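Surface protein VspA (Borrelia turicatae, PDB 1YJG) is an outer-membrane surface lipoprotein of the Vsp family, probably serving immune evasion through switching between antigenically distinct variants, only one of which is expressed at a time. Local coordinates at residues 8-13 with 66-71; 19-24 with 134-139; 80-85 with 140-145. All coordinates share one frame; numbering follows the deposited sequence.

Interaction 1. Residues 8-13 with 66-71; sequences VAFAKS and ASLEKK
Leu68, Phe10 and Lys71 carry this contact between helix 2-28 and the C-terminal end of helix 48-69, two of the long helices of the Vsp helical bundle. The CA-CB bond of Leu68 points toward helix 2-28, and the CD2 methyl lies between the Phe10 ring and Ser13. CD2 lies 3.6 Å from Phe10 CE1 and 4.0 Å from Ser13 CB, and it meets the ring obliquely. In Phe10, chi1 of -173° sets CG anti to the backbone N, and the CD1-CE1 flank of the ring comes near Leu68, although the CA-CB bond is not directed at it. The same ring also packs on Ile82 of helix 76-98 and Ala146 of helix 129-155, so one aromatic group ties all four long helices together.

Lys71 reaches in from beyond the last turn of its helix, where its N still bonds to Leu68 O. Its aliphatic chain runs back toward helix 2-28, passing CD by the edge of the Phe10 ring, near the ring plane. The ammonium end comes to rest over the Ala9-Phe10 turn, with NZ 3.9 Å from Ala9 CB. The hydrocarbon part thus extends the apolar contact, while the charge is carried to its polar border. There a water joins the two segments: it accepts from Lys71 NZ at 2.6 Å, lies 3.0 Å from Ser13 OG in a hydrogen bond, and donates weakly to Ala9 O at 3.4 Å.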
loop_
_atom_site.group_PDB
_atom_site.type_symbol
_atom_site.label_atom_id
_atom_site.label_comp_id
_atom_site.label_asym_id
_atom_site.label_seq_id
_atom_site.Cartn_x
_atom_site.Cartn_y
_atom_site.Cartn_z
ATOM N N VAL A 8 -9.794 17.461 -7.333
ATOM C CA VAL A 8 -9.334 16.180 -7.844
ATOM C C VAL A 8 -7.946 15.862 -7.280
ATOM O O VAL A 8 -7.720 14.767 -6.775
ATOM C CB VAL A 8 -9.321 16.173 -9.381
ATOM C CG1 VAL A 8 -8.534 14.969 -9.947
ATOM C CG2 VAL A 8 -10.749 16.184 -9.915
ATOM N N ALA A 9 -7.040 16.834 -7.341
ATOM C CA ALA A 9 -5.681 16.659 -6.839
ATOM C C ALA A 9 -5.684 16.255 -5.356
ATOM O O ALA A 9 -4.993 15.314 -4.947
ATOM C CB ALA A 9 -4.868 17.946 -7.061
ATOM N N PHE A 10 -6.491 16.947 -4.562
ATOM C CA PHE A 10 -6.595 16.673 -3.133
ATOM C C PHE A 10 -7.143 15.281 -2.866
ATOM O O PHE A 10 -6.671 14.570 -1.986
ATOM C CB PHE A 10 -7.494 17.714 -2.459
ATOM C CG PHE A 10 -7.511 17.607 -0.971
ATOM C CD1 PHE A 10 -6.470 18.137 -0.214
ATOM C CD2 PHE A 10 -8.551 16.962 -0.325
ATOM C CE1 PHE A 10 -6.475 18.013 1.176
ATOM C CE2 PHE A 10 -8.564 16.844 1.064
ATOM C CZ PHE A 10 -7.532 17.356 1.813
ATOM N N ALA A 11 -8.157 14.906 -3.632
ATOM C CA ALA A 11 -8.791 13.604 -3.513
ATOM C C ALA A 11 -7.798 12.503 -3.875
ATOM O O ALA A 11 -7.820 11.435 -3.275
ATOM C CB ALA A 11 -10.002 13.528 -4.413
ATOM N N LYS A 12 -6.945 12.773 -4.857
ATOM C CA LYS A 12 -5.935 11.818 -5.307
ATOM C C LYS A 12 -4.954 11.531 -4.181
ATOM O O LYS A 12 -4.532 10.401 -3.996
ATOM C CB LYS A 12 -5.113 12.382 -6.465
ATOM C CG LYS A 12 -5.662 12.145 -7.848
ATOM C CD LYS A 12 -4.844 12.919 -8.905
ATOM C CE LYS A 12 -3.384 12.466 -8.968
ATOM N NZ LYS A 12 -2.543 13.293 -9.898
ATOM N N SER A 13 -4.577 12.588 -3.466
ATOM C CA SER A 13 -3.639 12.512 -2.362
ATOM C C SER A 13 -4.217 11.766 -1.188
ATOM O O SER A 13 -3.513 10.995 -0.535
ATOM C CB SER A 13 -3.225 13.918 -1.918
ATOM O OG SER A 13 -2.367 14.512 -2.879
ATOM N N ALA A 66 1.763 15.181 6.313
ATOM C CA ALA A 66 2.524 16.360 6.720
ATOM C C ALA A 66 2.512 17.360 5.560
ATOM O O ALA A 66 2.354 18.566 5.761
ATOM C CB ALA A 66 3.948 15.987 7.106
ATOM N N SER A 67 2.634 16.837 4.345
ATOM C CA SER A 67 2.617 17.655 3.140
ATOM C C SER A 67 1.209 18.210 2.890
ATOM O O SER A 67 1.046 19.376 2.565
ATOM C CB SER A 67 3.051 16.816 1.933
ATOM O OG SER A 67 2.908 17.530 0.717
ATOM N N LEU A 68 0.197 17.361 3.046
ATOM C CA LEU A 68 -1.195 17.770 2.833
ATOM C C LEU A 68 -1.646 18.898 3.768
ATOM O O LEU A 68 -2.402 19.780 3.360
ATOM C CB LEU A 68 -2.144 16.581 2.999
ATOM C CG LEU A 68 -2.651 15.949 1.709
ATOM C CD1 LEU A 68 -3.798 14.995 2.050
ATOM C CD2 LEU A 68 -3.086 16.993 0.672
ATOM N N GLU A 69 -1.188 18.843 5.016
ATOM C CA GLU A 69 -1.505 19.845 6.036
ATOM C C GLU A 69 -1.046 21.251 5.639
ATOM O O GLU A 69 -1.639 22.235 6.072
ATOM C CB GLU A 69 -0.784 19.517 7.343
ATOM C CG GLU A 69 -1.472 18.528 8.248
ATOM C CD GLU A 69 -0.690 18.295 9.525
ATOM O OE1 GLU A 69 -1.224 17.612 10.444
ATOM O OE2 GLU A 69 0.464 18.784 9.611
ATOM N N LYS A 70 0.024 21.332 4.849
ATOM C CA LYS A 70 0.585 22.606 4.395
ATOM C C LYS A 70 0.025 23.097 3.063
ATOM O O LYS A 70 0.514 24.089 2.518
ATOM C CB LYS A 70 2.108 22.478 4.282
ATOM C CG LYS A 70 2.805 21.983 5.564
ATOM C CD LYS A 70 4.046 21.121 5.267
ATOM C CE LYS A 70 5.339 21.842 5.579
ATOM N NZ LYS A 70 5.432 23.164 4.873
ATOM N N LYS A 71 -0.998 22.428 2.534
ATOM C CA LYS A 71 -1.575 22.848 1.253
ATOM C C LYS A 71 -2.368 24.153 1.406
ATOM O O LYS A 71 -3.188 24.290 2.322
ATOM C CB LYS A 71 -2.431 21.736 0.630
ATOM C CG LYS A 71 -2.253 21.622 -0.873
ATOM C CD LYS A 71 -3.122 20.532 -1.498
ATOM C CE LYS A 71 -3.514 20.901 -2.940
ATOM N NZ LYS A 71 -4.028 19.747 -3.735
HETATM O O HOH W 1 -2.947 17.403 -3.278
#

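Interaction 2. Residues 19-24 with 134-139; sequences TLVKSI and KLNTAI
The carboxamide of Asn136 is the flat group of this contact, and Val21 lies over one of its faces: Val21 CG1 sits 3.6 Å from Asn136 ND2 and equally near its CG. Lys22 NZ and a water come to its edges. Lys22 NZ donates to Asn136 OD1 at 2.9 Å, in the carbonyl plane and on a lone pair, with a C=O...N angle of 134°. At the other end Asn136 ND2 donates to the water, 2.8 Å away, which in turn donates to Val21 O. Asn136 ND2 also bonds to Leu132 O, one turn earlier in its own helix.

Val21 forms the apolar middle. With CG1 anti to the backbone N (chi1 169°), this methyl faces the amide and Ile139 CG2, while CG2 packs 3.9 Å from Leu135 CG. Helices 2-28 and 129-155 run roughly antiparallel here, their local axes 10.1 Å apart at a signed angle of -148°, within the buried centre of the four-helix bundle.

Lys22 NZ also makes a salt bridge to Asp140 OD1, so the ammonium is shared between a carboxylate and the amide. Oxygen toward the lysine and nitrogen toward carbonyl and water fix which way round the amide lies, and the nearby positive charge would probably polarise it, strengthening ND2 as a donor.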
loop_
_atom_site.group_PDB
_atom_site.type_symbol
_atom_site.label_atom_id
_atom_site.label_comp_id
_atom_site.label_asym_id
_atom_site.label_seq_id
_atom_site.Cartn_x
_atom_site.Cartn_y
_atom_site.Cartn_z
ATOM N N THR A 19 -5.416 4.129 0.676
ATOM C CA THR A 19 -4.983 2.831 0.173
ATOM C C THR A 19 -3.823 2.288 1.018
ATOM O O THR A 19 -3.863 1.132 1.442
ATOM C CB THR A 19 -4.579 2.933 -1.285
ATOM O OG1 THR A 19 -5.764 3.055 -2.097
ATOM C CG2 THR A 19 -3.905 1.645 -1.756
ATOM N N LEU A 20 -2.809 3.119 1.266
ATOM C CA LEU A 20 -1.668 2.695 2.075
ATOM C C LEU A 20 -2.102 2.171 3.463
ATOM O O LEU A 20 -1.551 1.190 3.951
ATOM C CB LEU A 20 -0.677 3.835 2.259
ATOM C CG LEU A 20 0.125 4.259 1.022
ATOM C CD1 LEU A 20 1.079 5.368 1.393
ATOM C CD2 LEU A 20 0.900 3.085 0.429
ATOM N N VAL A 21 -3.076 2.837 4.079
ATOM C CA VAL A 21 -3.580 2.459 5.388
ATOM C C VAL A 21 -4.259 1.080 5.317
ATOM O O VAL A 21 -3.997 0.212 6.148
ATOM C CB VAL A 21 -4.534 3.543 5.962
ATOM C CG1 VAL A 21 -5.276 3.045 7.199
ATOM C CG2 VAL A 21 -3.754 4.805 6.292
ATOM N N LYS A 22 -5.090 0.888 4.299
ATOM C CA LYS A 22 -5.789 -0.364 4.081
ATOM C C LYS A 22 -4.809 -1.476 3.702
ATOM O O LYS A 22 -5.083 -2.664 3.969
ATOM C CB LYS A 22 -6.837 -0.223 2.976
ATOM C CG LYS A 22 -7.940 0.817 3.226
ATOM C CD LYS A 22 -8.659 0.618 4.558
ATOM C CE LYS A 22 -9.657 1.744 4.774
ATOM N NZ LYS A 22 -10.341 1.657 6.076
ATOM N N SER A 23 -3.681 -1.094 3.097
ATOM C CA SER A 23 -2.649 -2.044 2.666
ATOM C C SER A 23 -2.089 -2.784 3.859
ATOM O O SER A 23 -1.597 -3.894 3.710
ATOM C CB SER A 23 -1.525 -1.362 1.852
ATOM O OG SER A 23 -0.496 -0.783 2.648
ATOM N N ILE A 24 -2.165 -2.167 5.039
ATOM C CA ILE A 24 -1.681 -2.798 6.266
ATOM C C ILE A 24 -2.528 -4.067 6.556
ATOM O O ILE A 24 -2.039 -4.993 7.180
ATOM C CB ILE A 24 -1.697 -1.819 7.466
ATOM C CG1 ILE A 24 -1.004 -0.487 7.127
ATOM C CG2 ILE A 24 -1.040 -2.467 8.686
ATOM C CD1 ILE A 24 0.423 -0.602 6.598
ATOM N N LYS A 134 -7.833 3.605 14.809
ATOM C CA LYS A 134 -8.186 5.027 14.825
ATOM C C LYS A 134 -7.730 5.687 13.523
ATOM O O LYS A 134 -8.401 6.561 12.995
ATOM C CB LYS A 134 -7.564 5.744 16.040
ATOM C CG LYS A 134 -8.024 5.160 17.390
ATOM C CD LYS A 134 -7.679 6.043 18.603
ATOM C CE LYS A 134 -8.475 5.637 19.855
ATOM N NZ LYS A 134 -7.584 5.175 20.968
ATOM N N LEU A 135 -6.597 5.237 12.995
ATOM C CA LEU A 135 -6.055 5.775 11.753
ATOM C C LEU A 135 -6.992 5.454 10.598
ATOM O O LEU A 135 -7.156 6.269 9.683
ATOM C CB LEU A 135 -4.679 5.173 11.489
ATOM C CG LEU A 135 -3.953 5.457 10.182
ATOM C CD1 LEU A 135 -3.825 6.941 9.938
ATOM C CD2 LEU A 135 -2.573 4.791 10.209
ATOM N N ASN A 136 -7.587 4.257 10.646
ATOM C CA ASN A 136 -8.526 3.793 9.628
ATOM C C ASN A 136 -9.806 4.623 9.689
ATOM O O ASN A 136 -10.339 5.054 8.675
ATOM C CB ASN A 136 -8.860 2.304 9.819
ATOM C CG ASN A 136 -7.928 1.376 9.036
ATOM O OD1 ASN A 136 -8.210 1.024 7.893
ATOM N ND2 ASN A 136 -6.826 0.966 9.660
ATOM N N THR A 137 -10.311 4.822 10.896
ATOM C CA THR A 137 -11.524 5.603 11.106
ATOM C C THR A 137 -11.321 7.017 10.580
ATOM O O THR A 137 -12.179 7.568 9.896
ATOM C CB THR A 137 -11.839 5.685 12.611
ATOM O OG1 THR A 137 -12.310 4.417 13.082
ATOM C CG2 THR A 137 -12.990 6.647 12.896
ATOM N N ALA A 138 -10.173 7.592 10.913
ATOM C CA ALA A 138 -9.828 8.948 10.515
ATOM C C ALA A 138 -9.673 9.141 9.015
ATOM O O ALA A 138 -10.128 10.149 8.467
ATOM C CB ALA A 138 -8.554 9.376 11.234
ATOM N N ILE A 139 -9.016 8.189 8.351
ATOM C CA ILE A 139 -8.798 8.289 6.909
ATOM C C ILE A 139 -10.093 8.070 6.121
ATOM O O ILE A 139 -10.271 8.651 5.043
ATOM C CB ILE A 139 -7.638 7.338 6.436
ATOM C CG1 ILE A 139 -7.158 7.712 5.031
ATOM C CG2 ILE A 139 -8.060 5.869 6.468
ATOM C CD1 ILE A 139 -6.865 9.192 4.817
HETATM O O HOH W 2 -5.209 -0.824 8.284
#

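Interaction 3. Residues 80-85 with 140-145; sequences GKITTV and DALLTS
Lys81 meets helix 129-155 along the length of its side chain: CB lies 4.0 Å from Leu142 CD1, and farther out CE passes 3.3 Å from Ser145 OG. The one bend of the chain, at chi4 (76°), turns NZ off this line, and the ammonium makes a salt bridge with Asp77, a turn earlier in its own helix. Ile82 comes next, turned more toward the bundle interior, where it also touches Phe10 and Glu69. Its CG1 lies 3.7 Å from Leu142 CD2.

Together with Leu78 and Val85, these two residues form the four-sided hole that receives Leu142, a knobs-into-holes contact of the helical bundle between antiparallel but inclined helices whose local axes approach to 9.3 Å at -153°. Leu142 CG stands anti to the backbone N (chi1 -179°), and both of its methyls reach into the hole.

Val85, one turn beyond Lys81, closes the far end of the hole: its CG2 lies 3.8 Å from Leu142 CD2, and the two side chains cross at about a right angle. On the facing helix, Ser145 OG bonds back to Ala141 O at 3.2 Å, from the opposite face of that carbonyl to Ser145 N.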
loop_
_atom_site.group_PDB
_atom_site.type_symbol
_atom_site.label_atom_id
_atom_site.label_comp_id
_atom_site.label_asym_id
_atom_site.label_seq_id
_atom_site.Cartn_x
_atom_site.Cartn_y
_atom_site.Cartn_z
ATOM N N GLY A 80 -8.417 20.249 9.508
ATOM C CA GLY A 80 -8.585 19.592 10.801
ATOM C C GLY A 80 -8.771 18.089 10.699
ATOM O O GLY A 80 -8.308 17.320 11.556
ATOM N N LYS A 81 -9.501 17.666 9.674
ATOM C CA LYS A 81 -9.745 16.252 9.451
ATOM C C LYS A 81 -8.419 15.578 9.090
ATOM O O LYS A 81 -8.193 14.423 9.460
ATOM C CB LYS A 81 -10.786 16.040 8.363
ATOM C CG LYS A 81 -12.199 16.286 8.818
ATOM C CD LYS A 81 -13.174 16.239 7.649
ATOM C CE LYS A 81 -14.616 16.076 8.130
ATOM N NZ LYS A 81 -15.140 17.365 8.674
ATOM N N ILE A 82 -7.549 16.310 8.390
ATOM C CA ILE A 82 -6.230 15.803 7.999
ATOM C C ILE A 82 -5.399 15.643 9.250
ATOM O O ILE A 82 -4.638 14.701 9.351
ATOM C CB ILE A 82 -5.475 16.786 7.068
ATOM C CG1 ILE A 82 -6.108 16.854 5.690
ATOM C CG2 ILE A 82 -3.967 16.376 6.921
ATOM C CD1 ILE A 82 -5.562 18.062 4.833
ATOM N N THR A 83 -5.513 16.598 10.176
ATOM C CA THR A 83 -4.757 16.569 11.431
ATOM C C THR A 83 -5.154 15.367 12.266
ATOM O O THR A 83 -4.298 14.742 12.879
ATOM C CB THR A 83 -4.941 17.890 12.220
ATOM O OG1 THR A 83 -4.316 18.956 11.504
ATOM C CG2 THR A 83 -4.176 17.866 13.549
ATOM N N THR A 84 -6.449 15.042 12.278
ATOM C CA THR A 84 -6.938 13.890 13.014
ATOM C C THR A 84 -6.279 12.634 12.431
ATOM O O THR A 84 -5.888 11.723 13.181
ATOM C CB THR A 84 -8.461 13.808 12.934
ATOM O OG1 THR A 84 -9.015 14.931 13.623
ATOM C CG2 THR A 84 -9.014 12.586 13.691
ATOM N N VAL A 85 -6.120 12.593 11.104
ATOM C CA VAL A 85 -5.473 11.435 10.473
ATOM C C VAL A 85 -3.996 11.405 10.851
ATOM O O VAL A 85 -3.493 10.363 11.253
ATOM C CB VAL A 85 -5.552 11.400 8.923
ATOM C CG1 VAL A 85 -5.155 10.006 8.424
ATOM C CG2 VAL A 85 -6.944 11.777 8.396
ATOM N N ASP A 140 -10.988 7.233 6.651
ATOM C CA ASP A 140 -12.266 6.966 5.992
ATOM C C ASP A 140 -13.016 8.275 5.948
ATOM O O ASP A 140 -13.626 8.602 4.944
ATOM C CB ASP A 140 -13.154 5.968 6.774
ATOM C CG ASP A 140 -12.744 4.516 6.601
ATOM O OD1 ASP A 140 -11.986 4.178 5.671
ATOM O OD2 ASP A 140 -13.149 3.626 7.379
ATOM N N ALA A 141 -12.973 9.023 7.051
ATOM C CA ALA A 141 -13.672 10.307 7.133
ATOM C C ALA A 141 -13.082 11.328 6.175
ATOM O O ALA A 141 -13.819 12.056 5.499
ATOM C CB ALA A 141 -13.657 10.847 8.577
ATOM N N LEU A 142 -11.755 11.390 6.103
ATOM C CA LEU A 142 -11.122 12.346 5.207
ATOM C C LEU A 142 -11.392 12.008 3.748
ATOM O O LEU A 142 -11.539 12.920 2.933
ATOM C CB LEU A 142 -9.614 12.449 5.470
ATOM C CG LEU A 142 -8.837 13.451 4.602
ATOM C CD1 LEU A 142 -9.380 14.856 4.756
ATOM C CD2 LEU A 142 -7.370 13.414 4.958
ATOM N N LEU A 143 -11.453 10.714 3.413
ATOM C CA LEU A 143 -11.708 10.292 2.030
ATOM C C LEU A 143 -13.133 10.673 1.647
ATOM O O LEU A 143 -13.373 11.179 0.548
ATOM C CB LEU A 143 -11.469 8.782 1.806
ATOM C CG LEU A 143 -11.671 8.267 0.362
ATOM C CD1 LEU A 143 -10.836 9.085 -0.685
ATOM C CD2 LEU A 143 -11.351 6.793 0.226
ATOM N N THR A 144 -14.067 10.455 2.563
ATOM C CA THR A 144 -15.461 10.791 2.306
ATOM C C THR A 144 -15.594 12.278 2.024
ATOM O O THR A 144 -16.251 12.662 1.072
ATOM C CB THR A 144 -16.332 10.378 3.496
ATOM O OG1 THR A 144 -16.331 8.956 3.591
ATOM C CG2 THR A 144 -17.800 10.734 3.272
ATOM N N SER A 145 -14.939 13.110 2.834
ATOM C CA SER A 145 -14.986 14.563 2.652
ATOM C C SER A 145 -14.300 14.997 1.372
ATOM O O SER A 145 -14.754 15.919 0.713
ATOM C CB SER A 145 -14.333 15.302 3.823
ATOM O OG SER A 145 -15.020 15.017 5.016
#

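How the interactions relate
The three contacts are spread along one bundle built from helices 2-28, 48-69, 76-98 and 129-155. Interactions 1 and 2 share helix 2-28 but do not touch, their centres about 16 Å apart. Interaction 3 lies about 11 Å from each, centre to centre, and touches both: Phe10 CZ packs 3.7 Å from Ile82 CD1, and Leu135 CD1 3.7 Å from Val85 CG1; interactions 2 and 3 share helix 129-155. Along the chain, interaction 1 closes before interaction 3 opens, while interaction 2 joins the first long helix to the last and alternates with both. Sequence-distant helices are thereby packed into the elongated helical core of this surface lipoprotein, the part of the longer protein present here.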